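Local coordinates for ribosomal RNA small subunit methyltransferase E (PDB 5VM8), which probably methylates a uridine base of 16S ribosomal RNA at N3, using S-adenosyl methionine as the methyl donor, at residues S93-R96 against M97-L101; T100-K103 against S104-G108; D125-R128 against A129-L133; V140-A143 against C144-S147; R229-T232 against A233-A237. All blocks are in the same frame, centred on the assembly; numbering follows the deposited sequence.

Contact 1: residues S93-R96 against M97-L101; sequences SGDR and MDFTL
Backbone bonds join G94, D95 and R96 to D98, F99 and T100 in the opening turns of helix 94-106. D98 N bonds G94 O at 2.9 Å, and F99 N bonds D95 O at 2.9 Å. G94, just where the chain turns into the helix, has positive phi, which a residue without a CB takes up easily.

One side chain adds a polar grip of its own. T100 OG1 donates to R96 O at 2.7 Å while T100 N reaches the same oxygen at 3.1 Å from the opposite face of the carbonyl plane. The hydroxyl gets there because OG1 stands beside its own backbone N (chi1 -67°), so a buried threonine satisfies its polar atom within the helix.

Van der Waals contact occurs on the outer side, where D95 and F99 run side by side in the same direction. D95 OD2 lies 3.9 Å from F99 CE2, with carboxylate and ring planes 39° apart.

D98 turns its carboxylate to R135 of helix 128-147 in a salt bridge, and M97 packs on W136 of that helix. T100 rests on L87 and Q89 of strand 85-90, placing this turn between sheet and neighbouring helix.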
loop_
_atom_site.group_PDB
_atom_site.type_symbol
_atom_site.label_atom_id
_atom_site.label_comp_id
_atom_site.label_asym_id
_atom_site.label_seq_id
_atom_site.Cartn_x
_atom_site.Cartn_y
_atom_site.Cartn_z
ATOM N N SER A 93 -14.254 7.455 3.465
ATOM C CA SER A 93 -15.264 6.852 2.595
ATOM C C SER A 93 -14.840 6.869 1.129
ATOM O O SER A 93 -14.125 7.764 0.672
ATOM C CB SER A 93 -16.645 7.507 2.731
ATOM O OG SER A 93 -16.786 8.702 2.009
ATOM N N GLY A 94 -15.273 5.831 0.419
ATOM C CA GLY A 94 -15.106 5.599 -1.003
ATOM C C GLY A 94 -13.838 5.981 -1.731
ATOM O O GLY A 94 -12.772 5.418 -1.473
ATOM N N ASP A 95 -13.987 6.930 -2.665
ATOM C CA ASP A 95 -12.897 7.371 -3.534
ATOM C C ASP A 95 -11.727 7.900 -2.742
ATOM O O ASP A 95 -10.571 7.685 -3.117
ATOM C CB ASP A 95 -13.376 8.448 -4.511
ATOM C CG ASP A 95 -13.879 7.873 -5.793
ATOM O OD1 ASP A 95 -13.997 6.632 -5.854
ATOM O OD2 ASP A 95 -14.146 8.650 -6.744
ATOM N N ARG A 96 -11.995 8.595 -1.643
ATOM C CA ARG A 96 -10.878 9.178 -0.918
ATOM C C ARG A 96 -9.969 8.087 -0.357
ATOM O O ARG A 96 -8.742 8.173 -0.459
ATOM C CB ARG A 96 -11.415 10.066 0.193
ATOM C CG ARG A 96 -10.335 10.739 0.986
ATOM C CD ARG A 96 -10.985 11.692 1.955
ATOM N NE ARG A 96 -9.999 12.435 2.711
ATOM C CZ ARG A 96 -9.956 13.758 2.742
ATOM N NH1 ARG A 96 -10.852 14.455 2.058
ATOM N NH2 ARG A 96 -9.037 14.376 3.468
ATOM N N MET A 97 -10.566 7.023 0.166
ATOM C CA MET A 97 -9.810 5.893 0.672
ATOM C C MET A 97 -9.161 5.096 -0.457
ATOM O O MET A 97 -7.988 4.711 -0.369
ATOM C CB MET A 97 -10.766 5.004 1.463
ATOM C CG MET A 97 -10.116 3.962 2.326
ATOM S SD MET A 97 -9.164 4.739 3.599
ATOM C CE MET A 97 -8.338 3.315 4.264
ATOM N N ASP A 98 -9.942 4.786 -1.499
ATOM C CA ASP A 98 -9.464 3.955 -2.604
ATOM C C ASP A 98 -8.280 4.605 -3.321
ATOM O O ASP A 98 -7.290 3.937 -3.625
ATOM C CB ASP A 98 -10.621 3.684 -3.577
ATOM C CG ASP A 98 -11.780 2.860 -2.946
ATOM O OD1 ASP A 98 -11.683 2.392 -1.789
ATOM O OD2 ASP A 98 -12.830 2.723 -3.613
ATOM N N PHE A 99 -8.389 5.906 -3.637
ATOM C CA PHE A 99 -7.279 6.628 -4.254
ATOM C C PHE A 99 -6.080 6.691 -3.321
ATOM O O PHE A 99 -4.934 6.529 -3.759
ATOM C CB PHE A 99 -7.708 8.036 -4.668
ATOM C CG PHE A 99 -8.598 8.057 -5.873
ATOM C CD1 PHE A 99 -8.534 7.043 -6.807
ATOM C CD2 PHE A 99 -9.504 9.087 -6.069
ATOM C CE1 PHE A 99 -9.363 7.057 -7.928
ATOM C CE2 PHE A 99 -10.336 9.108 -7.177
ATOM C CZ PHE A 99 -10.267 8.090 -8.107
ATOM N N THR A 100 -6.321 6.935 -2.029
ATOM C CA THR A 100 -5.209 6.944 -1.100
ATOM C C THR A 100 -4.483 5.607 -1.160
ATOM O O THR A 100 -3.267 5.558 -1.358
ATOM C CB THR A 100 -5.695 7.258 0.326
ATOM O OG1 THR A 100 -6.180 8.606 0.396
ATOM C CG2 THR A 100 -4.555 7.123 1.295
ATOM N N LEU A 101 -5.238 4.512 -1.106
ATOM C CA LEU A 101 -4.627 3.190 -1.085
ATOM C C LEU A 101 -3.912 2.897 -2.401
ATOM O O LEU A 101 -2.790 2.379 -2.409
ATOM C CB LEU A 101 -5.690 2.135 -0.778
ATOM C CG LEU A 101 -6.125 2.107 0.698
ATOM C CD1 LEU A 101 -7.428 1.354 0.900
ATOM C CD2 LEU A 101 -5.038 1.458 1.560
#

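Contact 2: residues T100-K103 against S104-G108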
loop_
_atom_site.group_PDB
_atom_site.type_symbol
_atom_site.label_atom_id
_atom_site.label_comp_id
_atom_site.label_asym_id
_atom_site.label_seq_id
_atom_site.Cartn_x
_atom_site.Cartn_y
_atom_site.Cartn_z
ATOM N N THR A 100 -6.321 6.935 -2.029
ATOM C CA THR A 100 -5.209 6.944 -1.100
ATOM C C THR A 100 -4.483 5.607 -1.160
ATOM O O THR A 100 -3.267 5.558 -1.358
ATOM C CB THR A 100 -5.695 7.258 0.326
ATOM O OG1 THR A 100 -6.180 8.606 0.396
ATOM C CG2 THR A 100 -4.555 7.123 1.295
ATOM N N LEU A 101 -5.238 4.512 -1.106
ATOM C CA LEU A 101 -4.627 3.190 -1.085
ATOM C C LEU A 101 -3.912 2.897 -2.401
ATOM O O LEU A 101 -2.790 2.379 -2.409
ATOM C CB LEU A 101 -5.690 2.135 -0.778
ATOM C CG LEU A 101 -6.125 2.107 0.698
ATOM C CD1 LEU A 101 -7.428 1.354 0.900
ATOM C CD2 LEU A 101 -5.038 1.458 1.560
ATOM N N GLN A 102 -4.556 3.198 -3.527
ATOM C CA GLN A 102 -3.960 2.871 -4.817
ATOM C C GLN A 102 -2.702 3.696 -5.089
ATOM O O GLN A 102 -1.656 3.144 -5.446
ATOM C CB GLN A 102 -4.973 3.079 -5.934
ATOM C CG GLN A 102 -4.363 2.851 -7.332
ATOM C CD GLN A 102 -5.371 3.104 -8.429
ATOM O OE1 GLN A 102 -5.590 4.243 -8.841
ATOM N NE2 GLN A 102 -6.013 2.049 -8.884
ATOM N N LYS A 103 -2.780 5.027 -4.928
ATOM C CA LYS A 103 -1.653 5.863 -5.333
ATOM C C LYS A 103 -0.487 5.732 -4.366
ATOM O O LYS A 103 0.672 5.839 -4.779
ATOM C CB LYS A 103 -2.077 7.326 -5.474
ATOM C CG LYS A 103 -2.648 7.667 -6.856
ATOM C CD LYS A 103 -3.869 6.815 -7.146
ATOM C CE LYS A 103 -4.511 7.142 -8.452
ATOM N NZ LYS A 103 -3.846 6.332 -9.526
ATOM N N SER A 104 -0.771 5.489 -3.082
ATOM C CA SER A 104 0.294 5.305 -2.114
ATOM C C SER A 104 1.112 4.051 -2.434
ATOM O O SER A 104 2.328 4.018 -2.178
ATOM C CB SER A 104 -0.299 5.305 -0.686
ATOM O OG SER A 104 -0.748 4.032 -0.276
ATOM N N VAL A 105 0.464 3.022 -2.991
ATOM C CA VAL A 105 1.169 1.828 -3.461
ATOM C C VAL A 105 2.023 2.154 -4.682
ATOM O O VAL A 105 3.174 1.724 -4.777
ATOM C CB VAL A 105 0.170 0.690 -3.761
ATOM C CG1 VAL A 105 0.876 -0.469 -4.456
ATOM C CG2 VAL A 105 -0.509 0.209 -2.452
ATOM N N GLU A 106 1.474 2.899 -5.646
ATOM C CA GLU A 106 2.284 3.321 -6.783
ATOM C C GLU A 106 3.491 4.118 -6.318
ATOM O O GLU A 106 4.568 4.016 -6.916
ATOM C CB GLU A 106 1.486 4.169 -7.777
ATOM C CG GLU A 106 0.327 3.460 -8.472
ATOM C CD GLU A 106 -0.570 4.449 -9.232
ATOM O OE1 GLU A 106 -0.038 5.398 -9.854
ATOM O OE2 GLU A 106 -1.798 4.352 -9.133
ATOM N N LEU A 107 3.335 4.914 -5.251
ATOM C CA LEU A 107 4.425 5.736 -4.742
ATOM C C LEU A 107 5.334 4.980 -3.782
ATOM O O LEU A 107 6.245 5.585 -3.213
ATOM C CB LEU A 107 3.871 6.982 -4.067
ATOM C CG LEU A 107 3.072 7.857 -5.029
ATOM C CD1 LEU A 107 2.225 8.863 -4.286
ATOM C CD2 LEU A 107 4.015 8.589 -5.996
ATOM N N GLY A 108 5.104 3.687 -3.573
ATOM C CA GLY A 108 6.071 2.835 -2.922
ATOM C C GLY A 108 5.901 2.628 -1.433
ATOM O O GLY A 108 6.847 2.162 -0.784
#
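A Schellman motif closes helix 94-106, the helix of the beta-alpha-beta unit formed with strands 85-90 and 111-116. Its mark is G108, which has positive phi and sends its N back to V105 O at 3.0 Å; L107 N to K103 O, at 2.9 Å, is the last regular helical bond here. Glycine suits this end because a CB here would collide with the carbonyl oxygen of L107.

In the turn before, S104 N bonds T100 O and E106 N bonds Q102 O. V105 N makes a weak bond to L101 O, whose oxygen is also approached by V105 CG2 at 3.1 Å. The branched valine suits the buried side, where it packs on V140 and A143 of helix 128-147. S104, small enough for a buried position, touches L87 of strand 85-90 and I238 of helix 232-244.

The outer side is polar. K103 and E106 run alongside each other in the same direction, while Q102 crosses E106 with amide and carboxylate planes 50° apart. Bends at chi2 (60°) and chi4 (87°) curl the lysine so that NZ reaches Q102 OE1 at 2.8 Å and forms a salt bridge with E106 OE2 at 2.9 Å, using the syn lone pair of that oxygen.

Contact 3: residues D125-R128 against A129-L133; sequences DGER and AAKRL
K131 leans back over E127. CB lies 3.6 Å from E127 O, and CG, set beside its own backbone N (chi1 -62°), comes closer to that oxygen at 3.2 Å. CD draws away from it as the chain runs on extended. CE then meets the glutamate side chain, 3.6 Å from E127 OE1 and close to E127 CB. NZ stops 4.1 Å from E127 OE1, too far for a salt bridge, though the opposite charges probably still attract. Long, flexible charged chains suit this surface position, where methylenes can pack while the charged ends stay near solvent.

The backbone beneath is the start of helix 128-147, entered through a type II' beta turn from D125 to R128. G126 takes the positive phi at the second position of that turn, a conformation easily adopted without a CB. K131 N bonds E127 O and R132 N bonds R128 O, beginning the helical pattern. A water spans the first turn, donating to G126 O and accepting from A130 N at 2.9 Å.

R128 folds back across the beta turn. Its NH1 donates to D125 O at 3.1 Å, with the oxygen in the guanidinium plane but the donor well above the carbonyl plane. R128 N reaches that oxygen from the opposite face, giving D125 O two grips. D125 OD2 lies well out of the guanidinium plane and adds a charge-only salt bridge, while D125 OD1 pairs with R123. The neighbouring R132 packs CG 3.2 Å from R128 O and sends NH2 to the carbonyl oxygen of R123.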
loop_
_atom_site.group_PDB
_atom_site.type_symbol
_atom_site.label_atom_id
_atom_site.label_comp_id
_atom_site.label_asym_id
_atom_site.label_seq_id
_atom_site.Cartn_x
_atom_site.Cartn_y
_atom_site.Cartn_z
ATOM N N ASP A 125 -19.725 -2.190 11.116
ATOM C CA ASP A 125 -20.311 -3.270 11.906
ATOM C C ASP A 125 -20.647 -4.482 11.031
ATOM O O ASP A 125 -20.646 -4.426 9.791
ATOM C CB ASP A 125 -21.576 -2.802 12.622
ATOM C CG ASP A 125 -22.547 -2.096 11.693
ATOM O OD1 ASP A 125 -22.331 -0.904 11.408
ATOM O OD2 ASP A 125 -23.516 -2.730 11.240
ATOM N N GLY A 126 -20.962 -5.587 11.709
ATOM C CA GLY A 126 -21.241 -6.840 11.019
ATOM C C GLY A 126 -20.004 -7.362 10.312
ATOM O O GLY A 126 -18.879 -7.276 10.823
ATOM N N GLU A 127 -20.210 -7.884 9.102
ATOM C CA GLU A 127 -19.117 -8.316 8.239
ATOM C C GLU A 127 -18.442 -7.175 7.485
ATOM O O GLU A 127 -17.485 -7.437 6.745
ATOM C CB GLU A 127 -19.621 -9.349 7.232
ATOM C CG GLU A 127 -19.894 -10.706 7.834
ATOM C CD GLU A 127 -19.845 -11.801 6.801
ATOM O OE1 GLU A 127 -20.609 -11.731 5.817
ATOM O OE2 GLU A 127 -19.029 -12.727 6.965
ATOM N N ARG A 128 -18.883 -5.925 7.665
ATOM C CA ARG A 128 -18.389 -4.843 6.810
ATOM C C ARG A 128 -16.895 -4.619 6.966
ATOM O O ARG A 128 -16.201 -4.360 5.979
ATOM C CB ARG A 128 -19.135 -3.545 7.092
ATOM C CG ARG A 128 -20.563 -3.563 6.551
ATOM C CD ARG A 128 -21.407 -2.491 7.202
ATOM N NE ARG A 128 -22.787 -2.597 6.773
ATOM C CZ ARG A 128 -23.657 -3.486 7.242
ATOM N NH1 ARG A 128 -23.304 -4.342 8.188
ATOM N NH2 ARG A 128 -24.883 -3.520 6.748
ATOM N N ALA A 129 -16.378 -4.688 8.193
ATOM C CA ALA A 129 -14.958 -4.398 8.380
ATOM C C ALA A 129 -14.096 -5.380 7.588
ATOM O O ALA A 129 -13.202 -4.974 6.836
ATOM C CB ALA A 129 -14.611 -4.438 9.869
ATOM N N ALA A 130 -14.408 -6.673 7.692
ATOM C CA ALA A 130 -13.695 -7.692 6.930
ATOM C C ALA A 130 -13.862 -7.494 5.426
ATOM O O ALA A 130 -12.913 -7.687 4.658
ATOM C CB ALA A 130 -14.194 -9.088 7.329
ATOM N N LYS A 131 -15.063 -7.121 4.978
ATOM C CA LYS A 131 -15.277 -6.977 3.543
ATOM C C LYS A 131 -14.511 -5.782 2.987
ATOM O O LYS A 131 -13.970 -5.860 1.881
ATOM C CB LYS A 131 -16.770 -6.867 3.230
ATOM C CG LYS A 131 -17.590 -8.108 3.622
ATOM C CD LYS A 131 -18.989 -8.074 2.966
ATOM C CE LYS A 131 -19.866 -9.236 3.383
ATOM N NZ LYS A 131 -21.244 -9.018 2.875
ATOM N N ARG A 132 -14.430 -4.682 3.746
ATOM C CA ARG A 132 -13.660 -3.522 3.294
ATOM C C ARG A 132 -12.163 -3.816 3.294
ATOM O O ARG A 132 -11.457 -3.471 2.339
ATOM C CB ARG A 132 -13.959 -2.298 4.167
ATOM C CG ARG A 132 -15.410 -1.876 4.175
ATOM C CD ARG A 132 -15.582 -0.419 4.573
ATOM N NE ARG A 132 -16.968 -0.133 4.945
ATOM C CZ ARG A 132 -17.920 0.321 4.126
ATOM N NH1 ARG A 132 -17.666 0.573 2.837
ATOM N NH2 ARG A 132 -19.145 0.520 4.612
ATOM N N LEU A 133 -11.664 -4.451 4.359
ATOM C CA LEU A 133 -10.259 -4.832 4.399
ATOM C C LEU A 133 -9.892 -5.680 3.179
ATOM O O LEU A 133 -8.892 -5.413 2.500
ATOM C CB LEU A 133 -9.966 -5.588 5.706
ATOM C CG LEU A 133 -8.498 -5.913 5.999
ATOM C CD1 LEU A 133 -7.693 -4.649 6.038
ATOM C CD2 LEU A 133 -8.318 -6.681 7.322
HETATM O O HOH W 1 -16.196 -7.222 9.888
#

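Contact 4: residues V140-A143 against C144-S147; sequences VISA and CEQS
A143 O receives two bonds from S147, one from N at 2.9 Å and one from OG at 2.8 Å, arriving from opposite faces of the carbonyl plane. The serine hydroxyl is brought there by chi1 of 69°, which puts OG between its backbone N and carbonyl carbon. A short hydroxyl side chain suits the last residue of helix 128-147, where it can turn back into the preceding turn.

Three further backbone bonds hold the same turn: C144 N to V140 O, E145 N to I141 O and Q146 N to S142 O. E145 is extended beyond CG and crosses I141 obliquely; its CG lies 3.4 Å from I141 O, and OE2 passes I141 CG2 at 4.2 Å. C144 SG and V140 CG1 are 4.5 Å apart on the buried side.

Farther out, E145 OE2 accepts from the backbone N of Y13 and OE1 from H33, while R11 bonds the carbonyl oxygens of C144 and E145. The bonds from Y13 and H33 probably hold the carboxylate in place. C144, compact and apolar, packs on V105 of helix 94-106 and, with V140, on P153. The result is an amphipathic helix end, with E145 joining the methyltransferase domain to the N-terminal part of the chain, where H33 belongs to the PUA-family region.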
loop_
_atom_site.group_PDB
_atom_site.type_symbol
_atom_site.label_atom_id
_atom_site.label_comp_id
_atom_site.label_asym_id
_atom_site.label_seq_id
_atom_site.Cartn_x
_atom_site.Cartn_y
_atom_site.Cartn_z
ATOM N N VAL A 140 -4.787 -2.803 -3.359
ATOM C CA VAL A 140 -3.335 -2.781 -3.218
ATOM C C VAL A 140 -2.683 -3.792 -4.162
ATOM O O VAL A 140 -1.656 -3.512 -4.790
ATOM C CB VAL A 140 -2.957 -3.024 -1.746
ATOM C CG1 VAL A 140 -1.480 -3.419 -1.611
ATOM C CG2 VAL A 140 -3.280 -1.774 -0.911
ATOM N N ILE A 141 -3.249 -4.993 -4.250
ATOM C CA ILE A 141 -2.667 -6.031 -5.091
ATOM C C ILE A 141 -2.679 -5.598 -6.551
ATOM O O ILE A 141 -1.685 -5.755 -7.282
ATOM C CB ILE A 141 -3.436 -7.344 -4.873
ATOM C CG1 ILE A 141 -3.050 -7.941 -3.521
ATOM C CG2 ILE A 141 -3.214 -8.324 -6.037
ATOM C CD1 ILE A 141 -4.020 -8.992 -3.021
ATOM N N SER A 142 -3.806 -5.042 -6.995
ATOM C CA SER A 142 -3.913 -4.566 -8.367
ATOM C C SER A 142 -2.893 -3.472 -8.651
ATOM O O SER A 142 -2.292 -3.444 -9.735
ATOM C CB SER A 142 -5.325 -4.056 -8.625
ATOM O OG SER A 142 -6.209 -5.152 -8.732
ATOM N N ALA A 143 -2.675 -2.579 -7.683
ATOM C CA ALA A 143 -1.728 -1.491 -7.878
ATOM C C ALA A 143 -0.314 -2.019 -7.986
ATOM O O ALA A 143 0.500 -1.447 -8.716
ATOM C CB ALA A 143 -1.834 -0.465 -6.739
ATOM N N CYS A 144 -0.025 -3.134 -7.314
ATOM C CA CYS A 144 1.276 -3.767 -7.481
ATOM C C CYS A 144 1.408 -4.398 -8.862
ATOM O O CYS A 144 2.470 -4.315 -9.496
ATOM C CB CYS A 144 1.505 -4.805 -6.384
ATOM S SG CYS A 144 1.683 -4.057 -4.737
ATOM N N GLU A 145 0.341 -5.038 -9.335
ATOM C CA GLU A 145 0.352 -5.614 -10.675
ATOM C C GLU A 145 0.613 -4.551 -11.742
ATOM O O GLU A 145 1.349 -4.802 -12.706
ATOM C CB GLU A 145 -0.957 -6.365 -10.935
ATOM C CG GLU A 145 -1.147 -7.633 -10.090
ATOM C CD GLU A 145 -2.511 -8.315 -10.298
ATOM O OE1 GLU A 145 -3.460 -7.660 -10.782
ATOM O OE2 GLU A 145 -2.637 -9.516 -9.976
ATOM N N GLN A 146 0.021 -3.362 -11.583
ATOM C CA GLN A 146 0.157 -2.293 -12.572
ATOM C C GLN A 146 1.500 -1.555 -12.467
ATOM O O GLN A 146 2.149 -1.277 -13.481
ATOM C CB GLN A 146 -1.002 -1.298 -12.399
ATOM C CG GLN A 146 -0.890 0.000 -13.216
ATOM C CD GLN A 146 -0.040 1.081 -12.531
ATOM O OE1 GLN A 146 -0.091 1.246 -11.315
ATOM N NE2 GLN A 146 0.768 1.800 -13.323
ATOM N N SER A 147 1.900 -1.174 -11.254
ATOM C CA SER A 147 3.091 -0.354 -11.081
ATOM C C SER A 147 4.369 -1.171 -11.140
ATOM O O SER A 147 5.464 -0.598 -11.117
ATOM C CB SER A 147 3.034 0.362 -9.736
ATOM O OG SER A 147 3.174 -0.605 -8.716
#

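Contact 5: residues R229-T232 against A233-A237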
loop_
_atom_site.group_PDB
_atom_site.type_symbol
_atom_site.label_atom_id
_atom_site.label_comp_id
_atom_site.label_asym_id
_atom_site.label_seq_id
_atom_site.Cartn_x
_atom_site.Cartn_y
_atom_site.Cartn_z
ATOM N N ARG A 229 -6.747 19.576 1.983
ATOM C CA ARG A 229 -7.793 18.852 2.695
ATOM C C ARG A 229 -8.078 17.456 2.156
ATOM O O ARG A 229 -8.835 16.714 2.789
ATOM C CB ARG A 229 -9.082 19.676 2.677
ATOM N N THR A 230 -7.546 17.103 0.990
ATOM C CA THR A 230 -7.947 15.894 0.286
ATOM C C THR A 230 -6.930 14.774 0.474
ATOM O O THR A 230 -5.894 14.934 1.121
ATOM C CB THR A 230 -8.155 16.203 -1.201
ATOM O OG1 THR A 230 -6.964 16.821 -1.723
ATOM C CG2 THR A 230 -9.329 17.164 -1.374
ATOM N N GLU A 231 -7.166 13.659 -0.217
ATOM C CA GLU A 231 -6.190 12.576 -0.272
ATOM C C GLU A 231 -4.898 13.005 -0.951
ATOM O O GLU A 231 -3.911 12.273 -0.858
ATOM C CB GLU A 231 -6.779 11.361 -0.986
ATOM C CG GLU A 231 -7.048 11.559 -2.490
ATOM C CD GLU A 231 -8.384 12.205 -2.695
ATOM O OE1 GLU A 231 -8.917 12.698 -1.680
ATOM O OE2 GLU A 231 -8.926 12.201 -3.829
ATOM N N THR A 232 -4.868 14.178 -1.589
ATOM C CA THR A 232 -3.630 14.640 -2.207
ATOM C C THR A 232 -2.533 14.873 -1.179
ATOM O O THR A 232 -1.359 14.634 -1.477
ATOM C CB THR A 232 -3.883 15.929 -2.984
ATOM O OG1 THR A 232 -4.964 15.720 -3.891
ATOM C CG2 THR A 232 -2.620 16.360 -3.775
ATOM N N ALA A 233 -2.887 15.333 0.024
ATOM C CA ALA A 233 -1.880 15.644 1.043
ATOM C C ALA A 233 -1.032 14.432 1.438
ATOM O O ALA A 233 0.203 14.545 1.411
ATOM C CB ALA A 233 -2.554 16.280 2.260
ATOM N N PRO A 234 -1.591 13.271 1.796
ATOM C CA PRO A 234 -0.713 12.111 2.051
ATOM C C PRO A 234 0.038 11.624 0.821
ATOM O O PRO A 234 1.188 11.180 0.932
ATOM C CB PRO A 234 -1.688 11.032 2.554
ATOM C CG PRO A 234 -3.064 11.459 2.076
ATOM C CD PRO A 234 -3.001 12.975 2.130
ATOM N N LEU A 235 -0.586 11.672 -0.357
ATOM C CA LEU A 235 0.115 11.295 -1.577
ATOM C C LEU A 235 1.283 12.238 -1.843
ATOM O O LEU A 235 2.404 11.795 -2.126
ATOM C CB LEU A 235 -0.859 11.271 -2.756
ATOM C CG LEU A 235 -2.072 10.406 -2.438
ATOM C CD1 LEU A 235 -3.086 10.448 -3.572
ATOM C CD2 LEU A 235 -1.615 8.990 -2.136
ATOM N N ALA A 236 1.035 13.549 -1.772
ATOM C CA ALA A 236 2.114 14.499 -2.012
ATOM C C ALA A 236 3.246 14.289 -1.019
ATOM O O ALA A 236 4.421 14.392 -1.384
ATOM C CB ALA A 236 1.586 15.934 -1.955
ATOM N N ALA A 237 2.906 13.928 0.232
ATOM C CA ALA A 237 3.903 13.764 1.284
ATOM C C ALA A 237 4.793 12.562 1.023
ATOM O O ALA A 237 6.024 12.647 1.162
ATOM C CB ALA A 237 3.211 13.650 2.646
#
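Backbone bonds carry the chain from loop into helix 232-244: A233 N to T230 O at 3.2 Å, a weak one from L235 N to E231 O, and a short one from A236 N to T232 O at 2.6 Å.

P234 has no N-H to give, so it fits the first turn of a helix, where a missing donor costs little. Its ring lies against the carbonyl of E231, with CG and CD both 3.2 Å from E231 O. L235 CG approaches the same oxygen at 3.1 Å, since CG stands beside its own backbone N (chi1 -53°). Its CD1 also lies 4.3 Å from E231 CG.

This is the start of the C-terminal helix of the SPOUT-type methyltransferase domain, a family with a trefoil knot. P234 faces F197 and V199 of strand 195-199, and L235 packs on K103 of helix 94-106, so two apolar residues in succession serve different neighbours.

The E231 side chain also touches R96, F99 and T100 of helix 94-106. R229 O lies near R96 NH2 in a probable but doubtfully short hydrogen bond. A236 CB lies 3.3 Å from T232 O, and ahead of that turn the hydroxyls T230 OG1 and T232 OG1 are hydrogen-bonded at 3.1 Å.

In the fold
Each contact is local, closing one or two turns with no intervening residues, so none nests within another. From the N terminus, contact 1 opens helix 94-106 and contact 2, sharing T100 and L101, ends it. After strand 111-116, contact 3 leads the loop into helix 128-147, and contact 4 finishes that helix, its centre about 22 Å from that of contact 3. Contact 5 follows much later, at the entry to helix 232-244. Side-chain packing links contact 2 to contact 4, while contact 5 touches both contacts 1 and 2. Helix 94-106 thus joins the other two helices beside the parallel sheet, whereas contact 3 lies at the surface.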